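Local coordinates for lipocalin AI-4 (PDB 5H9N), which binds cysteinyl leukotrienes such as leukotriene C4 inside a lipocalin barrel, probably as a salivary scavenger of these mediators in a blood-feeding insect, at residues L56-N59 with D64-C67; A96-D101 with Y105-R110; E46-G51 with L124-Q129. The protein carries 1 engineered substitution. One frame throughout, in Å; residues are numbered along the deposited sequence.

Contact 1. Residues L56-N59 with D64-C67. With LTX ((5~{S},6~{R},7~{E},9~{E},11~{Z},14~{Z})-6-[(2~{R})-2-[[(4~{S})-4-azanyl-5-oxidanyl-5-oxidanylidene-pentanoyl]amino]-3-( 2-hydroxy-2-oxoethylamino)-3-oxidanylidene-propyl]sulfanyl-5-oxidanyl-icosa-7,9,11,14-tetraenoic acid), chain B.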
# COMPACT_ATOMS: atom_id res chain seq x y z
N LEU A 56 -3.53 -10.99 3.78
CA LEU A 56 -3.24 -10.00 4.79
C LEU A 56 -4.48 -9.62 5.58
O LEU A 56 -5.62 -9.86 5.16
CB LEU A 56 -2.57 -8.77 4.18
CG LEU A 56 -3.19 -7.97 3.04
CD1 LEU A 56 -4.07 -6.86 3.58
CD2 LEU A 56 -2.07 -7.40 2.19
N ASN A 57 -4.21 -9.14 6.78
CA ASN A 57 -5.23 -8.67 7.71
C ASN A 57 -4.83 -7.28 8.17
O ASN A 57 -3.65 -7.03 8.37
CB ASN A 57 -5.34 -9.61 8.92
CG ASN A 57 -5.79 -11.00 8.56
OD1 ASN A 57 -5.99 -11.34 7.39
ND2 ASN A 57 -5.95 -11.84 9.58
N PHE A 58 -5.78 -6.36 8.31
CA PHE A 58 -5.44 -5.11 8.97
C PHE A 58 -6.65 -4.57 9.71
O PHE A 58 -7.78 -4.96 9.43
CB PHE A 58 -4.86 -4.07 7.98
CG PHE A 58 -5.85 -3.52 6.99
CD1 PHE A 58 -6.09 -4.17 5.79
CD2 PHE A 58 -6.50 -2.32 7.23
CE1 PHE A 58 -6.99 -3.65 4.86
CE2 PHE A 58 -7.40 -1.79 6.31
CZ PHE A 58 -7.65 -2.46 5.13
N ASN A 59 -6.38 -3.70 10.68
CA ASN A 59 -7.43 -3.06 11.46
C ASN A 59 -7.92 -1.82 10.71
O ASN A 59 -7.33 -0.74 10.83
CB ASN A 59 -6.94 -2.70 12.87
CG ASN A 59 -5.66 -1.88 12.87
OD1 ASN A 59 -4.69 -2.22 12.20
ND2 ASN A 59 -5.66 -0.80 13.62
N ASP A 64 -12.06 -4.99 11.35
CA ASP A 64 -10.96 -5.72 10.76
C ASP A 64 -11.24 -6.08 9.32
O ASP A 64 -12.38 -6.36 8.94
CB ASP A 64 -10.67 -6.98 11.58
CG ASP A 64 -9.91 -6.67 12.85
OD1 ASP A 64 -9.66 -5.48 13.11
OD2 ASP A 64 -9.56 -7.62 13.59
N VAL A 65 -10.19 -6.05 8.51
CA VAL A 65 -10.28 -6.31 7.09
C VAL A 65 -9.37 -7.48 6.73
O VAL A 65 -8.23 -7.55 7.19
CB VAL A 65 -9.86 -5.08 6.26
CG1 VAL A 65 -10.02 -5.36 4.78
CG2 VAL A 65 -10.69 -3.88 6.68
N LYS A 66 -9.88 -8.39 5.91
CA LYS A 66 -9.09 -9.52 5.44
C LYS A 66 -9.02 -9.50 3.93
O LYS A 66 -10.04 -9.35 3.26
CB LYS A 66 -9.71 -10.82 5.95
CG LYS A 66 -9.66 -10.95 7.46
CD LYS A 66 -10.35 -12.21 7.95
CE LYS A 66 -9.82 -12.62 9.31
NZ LYS A 66 -9.60 -11.44 10.20
N CYS A 67 -7.82 -9.66 3.39
CA CYS A 67 -7.60 -9.57 1.95
C CYS A 67 -6.84 -10.76 1.40
O CYS A 67 -5.99 -11.34 2.06
CB CYS A 67 -6.83 -8.30 1.60
SG CYS A 67 -7.58 -6.75 2.13
O2 LTX B . -5.57 4.18 -1.15
C1 LTX B . -5.92 5.13 -0.41
O1 LTX B . -5.38 5.36 0.70
C2 LTX B . -7.03 6.03 -0.89
C3 LTX B . -8.30 5.75 -0.09
C4 LTX B . -8.53 4.24 0.02
C5 LTX B . -9.92 3.95 0.57
O3 LTX B . -9.99 4.30 1.96
C6 LTX B . -10.31 2.48 0.40
C7 LTX B . -9.39 1.57 1.20
C8 LTX B . -8.56 0.68 0.61
C9 LTX B . -7.71 -0.19 1.43
C10 LTX B . -7.04 -1.25 0.96
C11 LTX B . -6.23 -2.07 1.86
C12 LTX B . -5.48 -3.13 1.53
C13 LTX B . -5.33 -3.70 0.13
C14 LTX B . -4.33 -2.90 -0.69
C15 LTX B . -3.02 -2.98 -0.55
C16 LTX B . -2.37 -3.90 0.46
C17 LTX B . -1.11 -3.26 1.02
C18 LTX B . -0.34 -4.27 1.87
C19 LTX B . 0.75 -3.61 2.69
C20 LTX B . 1.52 -4.64 3.50
O32 LTX B . -10.95 -0.17 6.28
C21 LTX B . -11.20 0.09 5.08
O31 LTX B . -10.47 0.81 4.37
CA3 LTX B . -12.45 -0.49 4.48
N3 LTX B . -12.55 -0.11 3.08
C22 LTX B . -13.67 -0.23 2.36
O33 LTX B . -14.69 -0.66 2.86
CA2 LTX B . -13.66 0.18 0.91
CB2 LTX B . -12.30 0.67 0.44
SG2 LTX B . -12.00 2.34 0.91
N2 LTX B . -14.70 1.15 0.66
CD1 LTX B . -15.56 1.01 -0.35
OE1 LTX B . -15.34 0.30 -1.32
CG1 LTX B . -16.83 1.80 -0.20
CB1 LTX B . -17.61 1.86 -1.51
CA1 LTX B . -18.57 3.04 -1.49
N1 LTX B . -17.84 4.26 -1.07
C23 LTX B . -19.70 2.79 -0.53
O11 LTX B . -19.89 3.62 0.39
O12 LTX B . -20.40 1.77 -0.68
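Phe-58 and Val-65 face each other as a hydrogen-bonded pair of the antiparallel hairpin 56-59/64-67, and their side chains run side by side toward the barrel interior. The pairing places Val-65 CB over one face of the Phe-58 ring, 3.8 Å from the ring centroid and 23° off its normal, a CH-pi contact offset toward the rim. Phe-58 chi1 of 69° sets CG between the backbone N and the carbonyl carbon, which swings the ring across the hairpin onto its partner; CE1 then lies 3.5 Å from Val-65 CG1. The same ring meets Cys-67 differently: the sulfur sits near the ring plane, SG being 5.5 Å from the Phe-58 centroid, a sulfur-aromatic contact at the edge. Leu-56, paired with Cys-67, splits its branches between two neighbours. Leu-56 CD1 packs on Cys-67 CB at 3.7 Å, whereas Leu-56 CD2 reaches the leukotriene chain, 3.6 Å from LTX C18.

Two pairs of backbone bonds fix this register, Leu-56 with Cys-67 and Phe-58 with Val-65; in the latter, Val-65 N meets Phe-58 O at 2.8 Å. Asn-57, Asn-59, Asp-64 and Lys-66 point to the other face of the sheet. Outside the pair of strands, the Phe-58 ring stacks with Tyr-48, and Cys-67 is tied by a disulfide to Cys-83 on the adjoining strand.

Chemically, the inward face is a largely nonpolar wall of the ligand pocket. Leu-56 and Phe-58 meet the lipid chain, Phe-58 CE1 approaching LTX C11 of the polyene at 3.5 Å, while Val-65 CG2 borders a carboxylate of the peptide part by van der Waals contact, 3.7 Å from LTX O32. Val-65 over one face, the Cys-67 sulfur at the edge and the stack with Tyr-48 probably limit how the Phe-58 ring can turn, and it offers the lipid dispersion and hydrophobic contact.

Contact 2. Residues A96-D101 with Y105-R110; sequences AVVETD and YALLYR. With LTX ((5~{S},6~{R},7~{E},9~{E},11~{Z},14~{Z})-6-[(2~{R})-2-[[(4~{S})-4-azanyl-5-oxidanyl-5-oxidanylidene-pentanoyl]amino]-3-( 2-hydroxy-2-oxoethylamino)-3-oxidanylidene-propyl]sulfanyl-5-oxidanyl-icosa-7,9,11,14-tetraenoic acid), chain B.
Val-98 and Glu-99 both face Leu-107 in a classic beta bulge, which interrupts the antiparallel hairpin 96-101/105-110 of the lipocalin barrel. Leu-107 O takes Val-98 N at 2.8 Å and, weakly, Glu-99 N at 3.3 Å, so the register shifts by one residue. Regular pairing resumes on both sides, Ala-96 with Tyr-109 and Thr-100 with Ala-106.

Toward the turn, the Asp-101 carboxylate stacks over the Tyr-105 ring, their planes 24° apart, with CG 3.4 Å from Tyr-105 CE2. The same carboxylate receives Tyr-105 N on the syn side of OD1, in a nearly straight bond of 170°, while Asn-104 holds OD2. Tyr-105 O is gripped by both Thr-100 OG1 and Asp-101 N.

On the pocket side, Val-97 CG2 packs against Leu-108 CD1, and Phe-26 covers this face; the other Leu-108 branch, CD2, touches the ligand tail. Farther along, Arg-110, which does not touch 96-101, is bent at chi3 (66°) and turns its guanidinium to the carboxylate at C1 of the eicosanoid chain. The resulting two-pronged grip has Arg-110 NE 2.8 Å from LTX O2 and Arg-110 NH2 2.9 Å from LTX O1.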
# COMPACT_ATOMS: atom_id res chain seq x y z
N ALA A 96 1.24 -1.50 -5.83
CA ALA A 96 2.57 -1.86 -6.28
C ALA A 96 3.57 -1.33 -5.26
O ALA A 96 3.37 -0.24 -4.71
CB ALA A 96 2.86 -1.30 -7.65
N VAL A 97 4.63 -2.09 -5.00
CA VAL A 97 5.70 -1.62 -4.13
C VAL A 97 6.68 -0.81 -4.97
O VAL A 97 7.38 -1.34 -5.83
CB VAL A 97 6.42 -2.78 -3.44
CG1 VAL A 97 7.53 -2.26 -2.54
CG2 VAL A 97 5.43 -3.60 -2.64
N VAL A 98 6.73 0.50 -4.74
CA VAL A 98 7.58 1.38 -5.51
C VAL A 98 9.04 1.23 -5.12
O VAL A 98 9.91 1.14 -5.97
CB VAL A 98 7.11 2.85 -5.35
CG1 VAL A 98 8.01 3.78 -6.13
CG2 VAL A 98 5.65 2.99 -5.80
N GLU A 99 9.30 1.20 -3.82
CA GLU A 99 10.65 1.09 -3.29
C GLU A 99 10.58 0.49 -1.91
O GLU A 99 9.72 0.90 -1.12
CB GLU A 99 11.33 2.46 -3.22
CG GLU A 99 11.85 3.02 -4.52
CD GLU A 99 13.29 2.63 -4.77
OE1 GLU A 99 14.18 3.48 -4.55
OE2 GLU A 99 13.53 1.48 -5.19
N THR A 100 11.46 -0.45 -1.57
CA THR A 100 11.49 -1.00 -0.21
C THR A 100 12.86 -1.55 0.10
O THR A 100 13.56 -2.00 -0.81
CB THR A 100 10.43 -2.12 0.00
OG1 THR A 100 10.47 -2.56 1.36
CG2 THR A 100 10.69 -3.29 -0.90
N ASP A 101 13.26 -1.50 1.37
CA ASP A 101 14.48 -2.20 1.79
C ASP A 101 14.10 -3.44 2.61
O ASP A 101 14.97 -4.08 3.19
CB ASP A 101 15.42 -1.26 2.57
CG ASP A 101 14.94 -0.94 3.98
OD1 ASP A 101 13.75 -1.14 4.28
OD2 ASP A 101 15.77 -0.47 4.78
N TYR A 105 11.43 -0.02 5.65
CA TYR A 105 10.40 0.82 5.03
C TYR A 105 9.92 0.26 3.72
O TYR A 105 10.63 -0.52 3.07
CB TYR A 105 10.94 2.24 4.80
CG TYR A 105 12.10 2.30 3.81
CD1 TYR A 105 11.88 2.36 2.44
CD2 TYR A 105 13.41 2.30 4.26
CE1 TYR A 105 12.95 2.40 1.53
CE2 TYR A 105 14.47 2.35 3.36
CZ TYR A 105 14.23 2.40 2.01
OH TYR A 105 15.30 2.44 1.14
N ALA A 106 8.75 0.70 3.29
CA ALA A 106 8.26 0.41 1.95
C ALA A 106 7.37 1.55 1.49
O ALA A 106 6.46 1.95 2.22
CB ALA A 106 7.49 -0.90 1.92
N LEU A 107 7.63 2.07 0.31
CA LEU A 107 6.78 3.06 -0.34
C LEU A 107 5.91 2.35 -1.34
O LEU A 107 6.43 1.71 -2.26
CB LEU A 107 7.64 4.12 -1.05
CG LEU A 107 6.87 5.21 -1.79
CD1 LEU A 107 6.08 6.06 -0.82
CD2 LEU A 107 7.81 6.04 -2.66
N LEU A 108 4.60 2.42 -1.15
CA LEU A 108 3.63 1.76 -2.02
C LEU A 108 2.74 2.76 -2.73
O LEU A 108 2.49 3.86 -2.23
CB LEU A 108 2.75 0.78 -1.23
CG LEU A 108 3.26 -0.64 -1.02
CD1 LEU A 108 4.56 -0.64 -0.23
CD2 LEU A 108 2.20 -1.49 -0.32
N TYR A 109 2.24 2.34 -3.87
CA TYR A 109 1.17 3.04 -4.58
C TYR A 109 -0.07 2.17 -4.46
O TYR A 109 0.03 0.95 -4.65
CB TYR A 109 1.54 3.26 -6.04
CG TYR A 109 0.42 3.85 -6.87
CD1 TYR A 109 0.06 5.18 -6.73
CD2 TYR A 109 -0.27 3.07 -7.79
CE1 TYR A 109 -0.96 5.72 -7.48
CE2 TYR A 109 -1.29 3.60 -8.55
CZ TYR A 109 -1.64 4.92 -8.39
OH TYR A 109 -2.66 5.43 -9.17
N ARG A 110 -1.20 2.76 -4.11
CA ARG A 110 -2.45 2.03 -4.01
C ARG A 110 -3.53 2.73 -4.82
O ARG A 110 -3.57 3.96 -4.85
CB ARG A 110 -2.88 1.89 -2.55
CG ARG A 110 -4.14 1.05 -2.33
CD ARG A 110 -4.33 0.64 -0.88
NE ARG A 110 -4.59 1.80 -0.03
CZ ARG A 110 -4.55 1.77 1.30
NH1 ARG A 110 -4.27 0.63 1.93
NH2 ARG A 110 -4.77 2.87 2.00
O2 LTX B . -5.57 4.18 -1.15
C1 LTX B . -5.92 5.13 -0.41
O1 LTX B . -5.38 5.36 0.70
C2 LTX B . -7.03 6.03 -0.89
C3 LTX B . -8.30 5.75 -0.09
C4 LTX B . -8.53 4.24 0.02
C5 LTX B . -9.92 3.95 0.57
O3 LTX B . -9.99 4.30 1.96
C6 LTX B . -10.31 2.48 0.40
C7 LTX B . -9.39 1.57 1.20
C8 LTX B . -8.56 0.68 0.61
C9 LTX B . -7.71 -0.19 1.43
C10 LTX B . -7.04 -1.25 0.96
C11 LTX B . -6.23 -2.07 1.86
C12 LTX B . -5.48 -3.13 1.53
C13 LTX B . -5.33 -3.70 0.13
C14 LTX B . -4.33 -2.90 -0.69
C15 LTX B . -3.02 -2.98 -0.55
C16 LTX B . -2.37 -3.90 0.46
C17 LTX B . -1.11 -3.26 1.02
C18 LTX B . -0.34 -4.27 1.87
C19 LTX B . 0.75 -3.61 2.69
C20 LTX B . 1.52 -4.64 3.50
O32 LTX B . -10.95 -0.17 6.28
C21 LTX B . -11.20 0.09 5.08
O31 LTX B . -10.47 0.81 4.37
CA3 LTX B . -12.45 -0.49 4.48
N3 LTX B . -12.55 -0.11 3.08
C22 LTX B . -13.67 -0.23 2.36
O33 LTX B . -14.69 -0.66 2.86
CA2 LTX B . -13.66 0.18 0.91
CB2 LTX B . -12.30 0.67 0.44
SG2 LTX B . -12.00 2.34 0.91
N2 LTX B . -14.70 1.15 0.66
CD1 LTX B . -15.56 1.01 -0.35
OE1 LTX B . -15.34 0.30 -1.32
CG1 LTX B . -16.83 1.80 -0.20
CB1 LTX B . -17.61 1.86 -1.51
CA1 LTX B . -18.57 3.04 -1.49
N1 LTX B . -17.84 4.26 -1.07
C23 LTX B . -19.70 2.79 -0.53
O11 LTX B . -19.89 3.62 0.39
O12 LTX B . -20.40 1.77 -0.68

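Contact 3. Residues E46-G51 with L124-Q129; sequences EKYQTG and LLFNRQ. With LTX ((5~{S},6~{R},7~{E},9~{E},11~{Z},14~{Z})-6-[(2~{R})-2-[[(4~{S})-4-azanyl-5-oxidanyl-5-oxidanylidene-pentanoyl]amino]-3-( 2-hydroxy-2-oxoethylamino)-3-oxidanylidene-propyl]sulfanyl-5-oxidanyl-icosa-7,9,11,14-tetraenoic acid), chain B.
On the inner face of the lipocalin barrel, segments 46-51 and 124-129 touch through a single T-shaped aromatic pair, Tyr-48 with Phe-126, in the leukotriene pocket. Their strands are not sheet neighbours: strand 30-36 lies between them, the closest CA atoms, those of Tyr-48 and Phe-126, are 9.0 Å apart, and the rings meet over the intervening strand. The edge of Phe-126 is directed at the face of Tyr-48, with the ring planes at 89° and the centroids 5.2 Å apart. Phe-126 CE2 makes the touch, lying over the rim of the tyrosine ring 3.5 Å from Tyr-48 CD1. In both residues CG is anti to the carbonyl carbon, and both CB atoms point toward the other segment, over strand 30-36.

The ligand touches both rings, but on different sides. Its tail passes over a face of Phe-126, where LTX C19 approaches CZ, while the polyene meets the edge of Tyr-48 at LTX C12. On the far side of its ring, Tyr-48 stacks with Phe-58. Its polar end is held twice, by Arg-110 NH1 and by Glu-46, which is itself salt-bridged to Arg-44. Tyr-48 OH donates to the syn side of Glu-46 OE1 at 2.7 Å, 31° out of the carboxylate plane.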
# COMPACT_ATOMS: atom_id res chain seq x y z
N GLU A 46 -2.84 1.79 11.33
CA GLU A 46 -3.15 0.50 10.73
C GLU A 46 -1.92 -0.39 10.70
O GLU A 46 -0.89 -0.02 10.13
CB GLU A 46 -3.69 0.68 9.31
CG GLU A 46 -5.03 1.38 9.25
CD GLU A 46 -5.63 1.41 7.85
OE1 GLU A 46 -4.90 1.24 6.86
OE2 GLU A 46 -6.86 1.61 7.77
N LYS A 47 -2.04 -1.56 11.32
CA LYS A 47 -1.02 -2.60 11.28
C LYS A 47 -1.44 -3.65 10.28
O LYS A 47 -2.46 -4.32 10.48
CB LYS A 47 -0.82 -3.23 12.66
CG LYS A 47 0.26 -4.30 12.67
CD LYS A 47 0.43 -4.94 14.05
CE LYS A 47 -0.77 -5.79 14.43
NZ LYS A 47 -0.52 -6.59 15.66
N TYR A 48 -0.67 -3.80 9.21
CA TYR A 48 -0.93 -4.79 8.17
C TYR A 48 -0.16 -6.06 8.50
O TYR A 48 1.07 -6.07 8.53
CB TYR A 48 -0.54 -4.25 6.79
CG TYR A 48 -1.50 -3.22 6.27
CD1 TYR A 48 -1.60 -1.96 6.86
CD2 TYR A 48 -2.34 -3.51 5.19
CE1 TYR A 48 -2.50 -1.01 6.38
CE2 TYR A 48 -3.23 -2.57 4.71
CZ TYR A 48 -3.32 -1.33 5.31
OH TYR A 48 -4.21 -0.41 4.82
N GLN A 49 -0.91 -7.14 8.75
CA GLN A 49 -0.34 -8.43 9.08
C GLN A 49 -0.32 -9.28 7.83
O GLN A 49 -1.34 -9.41 7.16
CB GLN A 49 -1.16 -9.09 10.17
CG GLN A 49 -1.22 -8.25 11.43
CD GLN A 49 -2.13 -8.82 12.49
OE1 GLN A 49 -3.04 -8.15 12.97
NE2 GLN A 49 -1.89 -10.06 12.86
N THR A 50 0.83 -9.85 7.51
CA THR A 50 0.95 -10.67 6.30
C THR A 50 1.05 -12.14 6.63
O THR A 50 1.54 -12.53 7.70
CB THR A 50 2.18 -10.29 5.45
OG1 THR A 50 3.38 -10.66 6.14
CG2 THR A 50 2.21 -8.80 5.09
N GLY A 51 0.59 -12.97 5.69
CA GLY A 51 0.74 -14.41 5.79
C GLY A 51 1.08 -14.98 4.43
O GLY A 51 1.26 -14.23 3.47
N LEU A 124 1.71 5.49 -0.09
CA LEU A 124 1.70 5.01 1.28
C LEU A 124 3.10 4.70 1.73
O LEU A 124 3.84 4.05 1.00
CB LEU A 124 0.85 3.74 1.38
CG LEU A 124 -0.55 3.76 0.78
CD1 LEU A 124 -1.20 2.39 0.89
CD2 LEU A 124 -1.42 4.79 1.45
N LEU A 125 3.45 5.13 2.93
CA LEU A 125 4.72 4.74 3.54
C LEU A 125 4.46 3.80 4.70
O LEU A 125 3.79 4.17 5.68
CB LEU A 125 5.50 5.96 4.02
CG LEU A 125 6.86 5.64 4.66
CD1 LEU A 125 7.80 5.01 3.62
CD2 LEU A 125 7.48 6.89 5.27
N PHE A 126 4.98 2.58 4.53
CA PHE A 126 4.93 1.55 5.56
C PHE A 126 6.28 1.45 6.26
O PHE A 126 7.33 1.63 5.64
CB PHE A 126 4.55 0.20 4.96
CG PHE A 126 3.14 0.13 4.46
CD1 PHE A 126 2.82 0.59 3.18
CD2 PHE A 126 2.12 -0.34 5.27
CE1 PHE A 126 1.51 0.53 2.72
CE2 PHE A 126 0.82 -0.39 4.80
CZ PHE A 126 0.52 0.04 3.53
N ASN A 127 6.22 1.14 7.55
CA ASN A 127 7.40 0.99 8.38
C ASN A 127 7.29 -0.27 9.22
O ASN A 127 6.19 -0.63 9.65
CB ASN A 127 7.56 2.22 9.29
CG ASN A 127 8.48 3.27 8.71
OD1 ASN A 127 9.68 3.02 8.57
ND2 ASN A 127 7.95 4.46 8.39
N ARG A 128 8.41 -0.94 9.45
CA ARG A 128 8.40 -2.12 10.31
C ARG A 128 8.15 -1.76 11.77
O ARG A 128 7.68 -2.59 12.54
CB ARG A 128 9.72 -2.89 10.17
CG ARG A 128 9.92 -3.58 8.82
CD ARG A 128 8.81 -4.56 8.50
NE ARG A 128 9.19 -5.41 7.37
CZ ARG A 128 8.48 -6.47 6.97
NH1 ARG A 128 7.36 -6.79 7.60
NH2 ARG A 128 8.90 -7.20 5.95
N GLN A 129 8.50 -0.53 12.15
CA GLN A 129 8.24 -0.03 13.50
C GLN A 129 7.13 1.01 13.47
O GLN A 129 7.08 1.83 12.56
CB GLN A 129 9.50 0.59 14.10
CG GLN A 129 10.68 -0.36 14.20
CD GLN A 129 11.91 0.32 14.75
OE1 GLN A 129 11.96 0.69 15.93
NE2 GLN A 129 12.93 0.49 13.91
O2 LTX B . -5.57 4.18 -1.15
C1 LTX B . -5.92 5.13 -0.41
O1 LTX B . -5.38 5.36 0.70
C2 LTX B . -7.03 6.03 -0.89
C3 LTX B . -8.30 5.75 -0.09
C4 LTX B . -8.53 4.24 0.02
C5 LTX B . -9.92 3.95 0.57
O3 LTX B . -9.99 4.30 1.96
C6 LTX B . -10.31 2.48 0.40
C7 LTX B . -9.39 1.57 1.20
C8 LTX B . -8.56 0.68 0.61
C9 LTX B . -7.71 -0.19 1.43
C10 LTX B . -7.04 -1.25 0.96
C11 LTX B . -6.23 -2.07 1.86
C12 LTX B . -5.48 -3.13 1.53
C13 LTX B . -5.33 -3.70 0.13
C14 LTX B . -4.33 -2.90 -0.69
C15 LTX B . -3.02 -2.98 -0.55
C16 LTX B . -2.37 -3.90 0.46
C17 LTX B . -1.11 -3.26 1.02
C18 LTX B . -0.34 -4.27 1.87
C19 LTX B . 0.75 -3.61 2.69
C20 LTX B . 1.52 -4.64 3.50
O32 LTX B . -10.95 -0.17 6.28
C21 LTX B . -11.20 0.09 5.08
O31 LTX B . -10.47 0.81 4.37
CA3 LTX B . -12.45 -0.49 4.48
N3 LTX B . -12.55 -0.11 3.08
C22 LTX B . -13.67 -0.23 2.36
O33 LTX B . -14.69 -0.66 2.86
CA2 LTX B . -13.66 0.18 0.91
CB2 LTX B . -12.30 0.67 0.44
SG2 LTX B . -12.00 2.34 0.91
N2 LTX B . -14.70 1.15 0.66
CD1 LTX B . -15.56 1.01 -0.35
OE1 LTX B . -15.34 0.30 -1.32
CG1 LTX B . -16.83 1.80 -0.20
CB1 LTX B . -17.61 1.86 -1.51
CA1 LTX B . -18.57 3.04 -1.49
N1 LTX B . -17.84 4.26 -1.07
C23 LTX B . -19.70 2.79 -0.53
O11 LTX B . -19.89 3.62 0.39
O12 LTX B . -20.40 1.77 -0.68

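In the fold
All three contacts line one leukotriene pocket within a single curled antiparallel sheet. Contact 3 closes the long loop in which contacts 1 and 2 are nested, and its centre lies 11 Å from each of theirs; contacts 1 and 2 themselves are 18 Å apart, with nearest atoms about 6 Å from one another. Strand 46-51 adjoins 55-60, joining contact 3 to contact 1 through Asn-57 O and Gln-49 N at 2.8 Å. Strand 120-127 adjoins 105-112, joining it to contact 2 through Leu-108 O and Leu-124 N, also 2.8 Å. In contact 2, Arg-110 anchors the ligand's C1 carboxylate, while all three supply nonpolar surface for its lipid chain.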